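Polyhedrin (Orgyia pseudotsugata cypovirus 5, PDB 5A8U) forms the crystalline matrix of the virus occlusion bodies, the polyhedra that protect the virus outside its host until insect larvae ingest them. Local coordinates at residues A[26-31]-A[194-199]; A[107-112]-A[174-179]. All coordinates share one frame; numbering follows the deposited sequence.

Interaction 1: A[26-31]-A[194-199]; sequences SNSGIN and VYRYRV
Arg196 reaches between Ser26 and Ile30 with its guanidinium. Ile30 CG2 lies over one face, 3.8 Å from Arg196 NH2. Ser26 CA lies over the opposite face, 3.9 Å from Arg196 NE. Both partners sit toward the rim of the flat group. Arg196 CG is anti to the backbone N (chi1 161°); the bends at chi2 and chi3 then fold the chain so that the guanidinium lies between Ile30 and Ser26.

Ser28 O comes to the edge of the guanidinium, 3.0 Å from Arg196 NH2, but the angle is too poor for a hydrogen bond. Arg196 NE bonds to Thr51 O and NH1 to Arg23 O, both backbone oxygens outside the two segments, and NH2 has a partner outside them too. Ser28 OG bonds to Ser25 O.

One water joins the two segments. It donates to Ser26 OG at 2.7 Å and accepts from Arg198 NH1 at 2.8 Å. Ser26 OG also bonds to Glu204, and Arg198 NH2 to Thr202 O.

The apolar part is small: Ile30 CD1 meets Val194 CG1 at 4.2 Å, and both residues touch Ile54 of strand 53-58.

Arg196 is buried, and its charge is probably eased by the backbone oxygens around it. It ties the loop before strand 30-37 to the chain leaving strand 189-195.

Interaction 2: A[107-112]-A[174-179]; sequences PYAMQF and SYYVRF
The Phe179 ring packs against the backbone of Ala109, with Ala109 CA 4.0 Å above the plane and over its centre. At the ring edge, near its plane, are Pro107 O, 3.4 Å from Phe179 CD2, and Met110 CE, 3.5 Å from Phe179 CZ. Met110 CB also touches CZ. The Tyr108 ring takes Arg178 CD at its edge, and its plane is turned 63° from the Arg178 guanidinium. Tyr176 OH lies in the plane of that guanidinium and accepts from Arg178 NE at 2.8 Å. Tyr176 OH also meets Ala109 CB at 3.6 Å.

The backbones form an antiparallel pair, with strand axes at 171°. Met110 with Val177 and Phe112 with Tyr175 are hydrogen-bonded pairs. Ala109 with Arg178 and Gln111 with Tyr176 are non-hydrogen-bonded pairs. Phe179 N continues the bonding to Tyr108 O at 2.8 Å.

At the other end Ser174 OG donates to Gln111 OE1 at 2.7 Å. With CG anti to the backbone N (chi1 -173°) and an extended chain beyond it, Gln111 carries its amide out to Ser174. Gln111 NE2 bonds to Gln246 O.

The two are neighbouring inner strands of the six-stranded antiparallel sheet. Strand 30-37 flanks strand 109-115 on its other edge, and strand 162-166 flanks strand 169-178. Met110 and Val177 touch Phe127 of strand 124-128. Helix 60-63 borders Pro107 and Phe179.

Overall arrangement
Both contacts are largely buried, but interaction 2 is nearer the chain centre, about 9 Å against about 16 Å for interaction 1, centre to centre. Their own centres lie about 24 Å apart. They share the six-stranded antiparallel sheet, where strands 30-37 and 109-115 are neighbours. Interaction 2 joins two strands within that sheet, through regular backbone bonds and an apolar face. Interaction 1 reaches from that sheet to the end of strand 189-195 in the three-stranded sheet. It depends on arginine and water, with no clear direct hydrogen bond between its segments. Subunit contacts also differ: Asn27 and Tyr195 meet neighbouring subunits, whereas 107-112 and 174-179 touch no other chain of the assembly.

Interaction 1: A[26-31]-A[194-199]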
ATOM      1  N   SER A  26      -1.853  14.796  19.404  1.00 13.53           N
ATOM      2  CA  SER A  26      -1.670  13.540  18.702  1.00 14.19           C
ATOM      3  C   SER A  26      -2.737  13.347  17.636  1.00 14.67           C
ATOM      4  O   SER A  26      -2.609  12.470  16.806  1.00 14.67           O
ATOM      5  CB  SER A  26      -1.697  12.345  19.667  1.00 12.81           C
ATOM      6  OG  SER A  26      -0.608  12.394  20.570  1.00 16.00           O
ATOM      7  N   ASN A  27      -3.794  14.156  17.666  1.00 11.11           N
ATOM      8  CA  ASN A  27      -4.849  14.034  16.664  1.00  9.95           C
ATOM      9  C   ASN A  27      -4.819  15.100  15.562  1.00  6.49           C
ATOM     10  O   ASN A  27      -5.704  15.141  14.705  1.00 11.22           O
ATOM     11  CB  ASN A  27      -6.212  13.953  17.346  1.00  8.97           C
ATOM     12  CG  ASN A  27      -6.371  12.667  18.118  1.00 15.44           C
ATOM     13  OD1 ASN A  27      -6.565  12.673  19.340  1.00 21.02           O
ATOM     14  ND2 ASN A  27      -6.253  11.547  17.415  1.00 15.28           N
ATOM     15  N   SER A  28      -3.782  15.938  15.582  1.00  6.75           N
ATOM     16  CA  SER A  28      -3.490  16.809  14.443  1.00  8.82           C
ATOM     17  C   SER A  28      -2.723  16.010  13.403  1.00 11.22           C
ATOM     18  O   SER A  28      -2.373  14.848  13.626  1.00 11.59           O
ATOM     19  CB  SER A  28      -2.640  18.001  14.883  1.00 13.07           C
ATOM     20  OG  SER A  28      -1.362  17.572  15.327  1.00 12.96           O
ATOM     21  N   GLY A  29      -2.455  16.631  12.264  1.00 10.77           N
ATOM     22  CA  GLY A  29      -1.736  15.953  11.208  1.00 12.18           C
ATOM     23  C   GLY A  29      -0.253  16.256  11.158  1.00  7.88           C
ATOM     24  O   GLY A  29       0.178  17.370  11.444  1.00 11.99           O
ATOM     25  N   ILE A  30       0.530  15.241  10.803  1.00  7.80           N
ATOM     26  CA  ILE A  30       1.920  15.425  10.414  1.00  5.42           C
ATOM     27  C   ILE A  30       1.959  15.116   8.922  1.00  7.75           C
ATOM     28  O   ILE A  30       1.223  14.245   8.451  1.00  9.28           O
ATOM     29  CB  ILE A  30       2.896  14.489  11.208  1.00  8.58           C
ATOM     30  CG1 ILE A  30       2.450  13.026  11.159  1.00 16.97           C
ATOM     31  CG2 ILE A  30       3.037  14.951  12.673  1.00 10.46           C
ATOM     32  CD1 ILE A  30       3.533  12.034  11.670  1.00 16.64           C
ATOM     33  N   ASN A  31       2.772  15.862   8.179  1.00  7.68           N
ATOM     34  CA  ASN A  31       2.838  15.723   6.725  1.00  7.83           C
ATOM     35  C   ASN A  31       4.248  15.394   6.295  1.00  8.11           C
ATOM     36  O   ASN A  31       5.212  15.953   6.804  1.00  8.46           O
ATOM     37  CB  ASN A  31       2.396  17.006   6.026  1.00  9.05           C
ATOM     38  CG  ASN A  31       0.896  17.144   5.954  1.00 12.39           C
ATOM     39  OD1 ASN A  31       0.276  16.806   4.952  1.00 11.38           O
ATOM     40  ND2 ASN A  31       0.298  17.643   7.032  1.00 14.78           N
ATOM     41  N   VAL A 194       8.623   8.709   9.752  1.00  4.28           N
ATOM     42  CA  VAL A 194       8.549   9.972  10.485  1.00  5.28           C
ATOM     43  C   VAL A 194       7.600   9.763  11.664  1.00  7.19           C
ATOM     44  O   VAL A 194       6.580   9.088  11.543  1.00  6.20           O
ATOM     45  CB  VAL A 194       8.028  11.086   9.569  1.00  5.92           C
ATOM     46  CG1 VAL A 194       7.554  12.335  10.354  1.00  7.04           C
ATOM     47  CG2 VAL A 194       9.068  11.436   8.506  1.00  5.27           C
ATOM     48  N   TYR A 195       7.962  10.338  12.799  1.00  4.08           N
ATOM     49  CA  TYR A 195       7.299  10.060  14.056  1.00  5.22           C
ATOM     50  C   TYR A 195       6.830  11.311  14.794  1.00  4.93           C
ATOM     51  O   TYR A 195       7.518  12.322  14.832  1.00  5.60           O
ATOM     52  CB  TYR A 195       8.265   9.287  14.975  1.00  4.85           C
ATOM     53  CG  TYR A 195       8.714   7.956  14.413  1.00  6.06           C
ATOM     54  CD1 TYR A 195       9.829   7.871  13.589  1.00  5.74           C
ATOM     55  CD2 TYR A 195       8.026   6.783  14.715  1.00  6.35           C
ATOM     56  CE1 TYR A 195      10.248   6.659  13.073  1.00  7.20           C
ATOM     57  CE2 TYR A 195       8.436   5.568  14.220  1.00  5.04           C
ATOM     58  CZ  TYR A 195       9.548   5.505  13.403  1.00  5.99           C
ATOM     59  OH  TYR A 195       9.973   4.310  12.897  1.00  7.86           O
ATOM     60  N   ARG A 196       5.655  11.196  15.406  1.00  6.66           N
ATOM     61  CA  ARG A 196       5.074  12.223  16.258  1.00  6.71           C
ATOM     62  C   ARG A 196       5.981  12.595  17.423  1.00  7.33           C
ATOM     63  O   ARG A 196       6.502  11.717  18.129  1.00  5.98           O
ATOM     64  CB  ARG A 196       3.737  11.676  16.787  1.00  4.32           C
ATOM     65  CG  ARG A 196       3.156  12.342  18.024  1.00 11.89           C
ATOM     66  CD  ARG A 196       2.578  13.697  17.727  1.00 12.50           C
ATOM     67  NE  ARG A 196       1.595  13.691  16.638  1.00 15.32           N
ATOM     68  CZ  ARG A 196       1.067  14.804  16.145  1.00 12.72           C
ATOM     69  NH1 ARG A 196       1.438  15.972  16.662  1.00 15.09           N
ATOM     70  NH2 ARG A 196       0.189  14.765  15.152  1.00  9.73           N
ATOM     71  N   TYR A 197       6.154  13.900  17.650  1.00  6.96           N
ATOM     72  CA  TYR A 197       6.729  14.361  18.900  1.00  6.66           C
ATOM     73  C   TYR A 197       5.676  14.226  19.994  1.00  7.42           C
ATOM     74  O   TYR A 197       4.541  14.711  19.874  1.00 10.66           O
ATOM     75  CB  TYR A 197       7.152  15.828  18.800  1.00  7.82           C
ATOM     76  CG  TYR A 197       7.689  16.381  20.096  1.00  8.47           C
ATOM     77  CD1 TYR A 197       8.882  15.922  20.615  1.00  8.73           C
ATOM     78  CD2 TYR A 197       6.986  17.356  20.804  1.00 11.51           C
ATOM     79  CE1 TYR A 197       9.385  16.425  21.816  1.00  8.48           C
ATOM     80  CE2 TYR A 197       7.475  17.875  22.001  1.00 10.60           C
ATOM     81  CZ  TYR A 197       8.676  17.399  22.497  1.00 12.57           C
ATOM     82  OH  TYR A 197       9.185  17.911  23.671  1.00 14.31           O
ATOM     83  N   ARG A 198       6.052  13.556  21.063  1.00  7.92           N
ATOM     84  CA  ARG A 198       5.115  13.301  22.154  1.00  8.26           C
ATOM     85  C   ARG A 198       5.396  14.263  23.287  1.00 11.46           C
ATOM     86  O   ARG A 198       6.558  14.543  23.598  1.00  8.83           O
ATOM     87  CB  ARG A 198       5.262  11.859  22.614  1.00  4.53           C
ATOM     88  CG  ARG A 198       4.678  10.843  21.618  1.00  9.01           C
ATOM     89  CD  ARG A 198       3.159  10.706  21.782  1.00  8.59           C
ATOM     90  NE  ARG A 198       2.842  10.200  23.117  1.00  6.70           N
ATOM     91  CZ  ARG A 198       2.315  10.925  24.103  1.00  4.41           C
ATOM     92  NH1 ARG A 198       1.972  12.196  23.912  1.00  8.24           N
ATOM     93  NH2 ARG A 198       2.120  10.361  25.288  1.00  5.07           N
ATOM     94  N   VAL A 199       4.339  14.767  23.917  1.00  7.75           N
ATOM     95  CA  VAL A 199       4.508  15.717  25.019  1.00  9.55           C
ATOM     96  C   VAL A 199       4.414  15.033  26.382  1.00 12.85           C
ATOM     97  O   VAL A 199       4.435  15.689  27.429  1.00 13.38           O
ATOM     98  CB  VAL A 199       3.485  16.877  24.937  1.00 12.77           C
ATOM     99  CG1 VAL A 199       3.765  17.721  23.712  1.00 14.06           C
ATOM    100  CG2 VAL A 199       2.054  16.342  24.898  1.00 16.59           C
TER
HETATM  101  O   HOH W   1       1.324  13.812  21.721  1.00 13.82           O

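Interaction 2: A[107-112]-A[174-179]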
ATOM      1  N   PRO A 107      14.274  11.384 -12.345  1.00  5.27           N
ATOM      2  CA  PRO A 107      14.430  12.650 -11.614  1.00  3.67           C
ATOM      3  C   PRO A 107      15.896  12.970 -11.308  1.00  5.11           C
ATOM      4  O   PRO A 107      16.680  12.043 -11.151  1.00  4.80           O
ATOM      5  CB  PRO A 107      13.651  12.400 -10.315  1.00  5.84           C
ATOM      6  CG  PRO A 107      13.705  10.906 -10.120  1.00  6.56           C
ATOM      7  CD  PRO A 107      13.623  10.333 -11.531  1.00  4.67           C
ATOM      8  N   TYR A 108      16.257  14.249 -11.210  1.00  3.45           N
ATOM      9  CA  TYR A 108      17.662  14.595 -10.950  1.00  6.67           C
ATOM     10  C   TYR A 108      17.898  14.995  -9.495  1.00  6.62           C
ATOM     11  O   TYR A 108      19.046  15.092  -9.041  1.00  8.03           O
ATOM     12  CB  TYR A 108      18.166  15.698 -11.903  1.00  9.09           C
ATOM     13  CG  TYR A 108      17.630  17.067 -11.568  1.00  6.62           C
ATOM     14  CD1 TYR A 108      18.284  17.886 -10.660  1.00  9.08           C
ATOM     15  CD2 TYR A 108      16.450  17.528 -12.126  1.00  5.10           C
ATOM     16  CE1 TYR A 108      17.785  19.138 -10.334  1.00  8.43           C
ATOM     17  CE2 TYR A 108      15.934  18.774 -11.803  1.00  7.52           C
ATOM     18  CZ  TYR A 108      16.599  19.574 -10.904  1.00 12.27           C
ATOM     19  OH  TYR A 108      16.075  20.814 -10.572  1.00 12.05           O
ATOM     20  N   ALA A 109      16.809  15.200  -8.763  1.00  6.65           N
ATOM     21  CA  ALA A 109      16.889  15.652  -7.376  1.00  6.54           C
ATOM     22  C   ALA A 109      15.544  15.456  -6.700  1.00  5.53           C
ATOM     23  O   ALA A 109      14.527  15.237  -7.367  1.00  4.63           O
ATOM     24  CB  ALA A 109      17.281  17.135  -7.314  1.00  8.77           C
ATOM     25  N   MET A 110      15.554  15.548  -5.375  1.00  5.00           N
ATOM     26  CA  MET A 110      14.331  15.500  -4.594  1.00  6.09           C
ATOM     27  C   MET A 110      14.426  16.471  -3.420  1.00  4.75           C
ATOM     28  O   MET A 110      15.510  16.735  -2.897  1.00  7.97           O
ATOM     29  CB  MET A 110      14.077  14.078  -4.098  1.00  8.88           C
ATOM     30  CG  MET A 110      13.267  13.944  -2.826  1.00 17.46           C
ATOM     31  SD  MET A 110      13.357  12.227  -2.245  1.00 20.99           S
ATOM     32  CE  MET A 110      15.086  11.998  -2.294  1.00  8.69           C
ATOM     33  N   GLN A 111      13.284  17.028  -3.045  1.00  4.87           N
ATOM     34  CA  GLN A 111      13.143  17.718  -1.769  1.00  3.18           C
ATOM     35  C   GLN A 111      12.258  16.838  -0.872  1.00  5.18           C
ATOM     36  O   GLN A 111      11.181  16.415  -1.284  1.00  6.42           O
ATOM     37  CB  GLN A 111      12.513  19.102  -1.958  1.00  6.03           C
ATOM     38  CG  GLN A 111      12.522  19.898  -0.668  1.00  5.50           C
ATOM     39  CD  GLN A 111      11.894  21.270  -0.786  1.00  9.74           C
ATOM     40  OE1 GLN A 111      11.682  21.941   0.228  1.00  9.16           O
ATOM     41  NE2 GLN A 111      11.592  21.701  -2.019  1.00  8.87           N
ATOM     42  N   PHE A 112      12.730  16.559   0.338  1.00  4.45           N
ATOM     43  CA  PHE A 112      11.998  15.744   1.294  1.00  6.08           C
ATOM     44  C   PHE A 112      11.597  16.704   2.413  1.00  5.86           C
ATOM     45  O   PHE A 112      12.457  17.279   3.088  1.00  6.21           O
ATOM     46  CB  PHE A 112      12.918  14.620   1.802  1.00  8.84           C
ATOM     47  CG  PHE A 112      12.292  13.720   2.862  1.00  8.94           C
ATOM     48  CD1 PHE A 112      11.313  12.803   2.514  1.00  8.78           C
ATOM     49  CD2 PHE A 112      12.734  13.757   4.182  1.00  9.11           C
ATOM     50  CE1 PHE A 112      10.743  11.959   3.473  1.00 10.14           C
ATOM     51  CE2 PHE A 112      12.179  12.903   5.143  1.00 11.94           C
ATOM     52  CZ  PHE A 112      11.195  12.005   4.787  1.00  9.17           C
ATOM     53  N   SER A 174      13.281  20.692   5.743  1.00  4.90           N
ATOM     54  CA  SER A 174      13.405  20.237   4.369  1.00  5.25           C
ATOM     55  C   SER A 174      14.811  19.745   4.096  1.00 10.03           C
ATOM     56  O   SER A 174      15.795  20.319   4.584  1.00  8.59           O
ATOM     57  CB  SER A 174      13.069  21.396   3.409  1.00  7.38           C
ATOM     58  OG  SER A 174      13.375  21.049   2.075  1.00 17.10           O
ATOM     59  N   TYR A 175      14.912  18.688   3.297  1.00  6.94           N
ATOM     60  CA  TYR A 175      16.208  18.191   2.872  1.00  6.09           C
ATOM     61  C   TYR A 175      16.240  18.147   1.344  1.00  6.62           C
ATOM     62  O   TYR A 175      15.393  17.494   0.704  1.00  7.97           O
ATOM     63  CB  TYR A 175      16.479  16.803   3.477  1.00  5.84           C
ATOM     64  CG  TYR A 175      17.780  16.194   3.016  1.00  7.36           C
ATOM     65  CD1 TYR A 175      18.968  16.901   3.136  1.00 10.09           C
ATOM     66  CD2 TYR A 175      17.824  14.910   2.474  1.00 13.69           C
ATOM     67  CE1 TYR A 175      20.181  16.357   2.718  1.00 13.47           C
ATOM     68  CE2 TYR A 175      19.036  14.348   2.051  1.00 13.64           C
ATOM     69  CZ  TYR A 175      20.209  15.089   2.167  1.00 15.05           C
ATOM     70  OH  TYR A 175      21.414  14.558   1.753  1.00 22.10           O
ATOM     71  N   TYR A 176      17.210  18.844   0.759  1.00  8.89           N
ATOM     72  CA  TYR A 176      17.357  18.849  -0.694  1.00  6.49           C
ATOM     73  C   TYR A 176      18.539  17.983  -1.084  1.00 10.44           C
ATOM     74  O   TYR A 176      19.631  18.102  -0.512  1.00  8.91           O
ATOM     75  CB  TYR A 176      17.564  20.287  -1.222  1.00  5.93           C
ATOM     76  CG  TYR A 176      17.830  20.344  -2.708  1.00  7.29           C
ATOM     77  CD1 TYR A 176      16.772  20.388  -3.618  1.00  8.64           C
ATOM     78  CD2 TYR A 176      19.127  20.356  -3.202  1.00  9.84           C
ATOM     79  CE1 TYR A 176      17.003  20.437  -4.978  1.00  8.30           C
ATOM     80  CE2 TYR A 176      19.372  20.407  -4.570  1.00 10.11           C
ATOM     81  CZ  TYR A 176      18.304  20.454  -5.449  1.00 13.90           C
ATOM     82  OH  TYR A 176      18.539  20.496  -6.801  1.00 14.60           O
ATOM     83  N   VAL A 177      18.335  17.095  -2.049  1.00  6.80           N
ATOM     84  CA  VAL A 177      19.457  16.263  -2.481  1.00  9.43           C
ATOM     85  C   VAL A 177      19.450  15.948  -3.968  1.00  9.18           C
ATOM     86  O   VAL A 177      18.413  15.663  -4.573  1.00  8.11           O
ATOM     87  CB  VAL A 177      19.579  14.965  -1.652  1.00 12.97           C
ATOM     88  CG1 VAL A 177      18.422  14.023  -1.979  1.00 12.21           C
ATOM     89  CG2 VAL A 177      20.926  14.278  -1.916  1.00 14.05           C
ATOM     90  N   ARG A 178      20.634  16.035  -4.559  1.00  9.91           N
ATOM     91  CA  ARG A 178      20.817  15.711  -5.954  1.00  9.25           C
ATOM     92  C   ARG A 178      21.106  14.229  -6.117  1.00 10.50           C
ATOM     93  O   ARG A 178      21.816  13.620  -5.312  1.00 10.41           O
ATOM     94  CB  ARG A 178      21.967  16.532  -6.539  1.00 13.32           C
ATOM     95  CG  ARG A 178      21.691  18.022  -6.633  1.00 20.24           C
ATOM     96  CD  ARG A 178      21.112  18.393  -7.980  1.00 20.02           C
ATOM     97  NE  ARG A 178      20.916  19.835  -8.122  1.00 20.01           N
ATOM     98  CZ  ARG A 178      21.827  20.675  -8.605  1.00 19.23           C
ATOM     99  NH1 ARG A 178      23.009  20.224  -8.992  1.00 30.38           N
ATOM    100  NH2 ARG A 178      21.552  21.967  -8.709  1.00 19.03           N
ATOM    101  N   PHE A 179      20.556  13.659  -7.181  1.00  8.77           N
ATOM    102  CA  PHE A 179      20.732  12.254  -7.487  1.00  9.85           C
ATOM    103  C   PHE A 179      21.965  12.096  -8.390  1.00 11.94           C
ATOM    104  O   PHE A 179      21.845  12.035  -9.612  1.00 11.76           O
ATOM    105  CB  PHE A 179      19.459  11.715  -8.166  1.00  8.51           C
ATOM    106  CG  PHE A 179      18.230  11.711  -7.273  1.00  9.89           C
ATOM    107  CD1 PHE A 179      18.351  11.760  -5.885  1.00  6.70           C
ATOM    108  CD2 PHE A 179      16.948  11.645  -7.828  1.00  9.17           C
ATOM    109  CE1 PHE A 179      17.223  11.736  -5.057  1.00  5.70           C
ATOM    110  CE2 PHE A 179      15.824  11.612  -7.017  1.00  9.20           C
ATOM    111  CZ  PHE A 179      15.962  11.656  -5.621  1.00  5.91           C
TER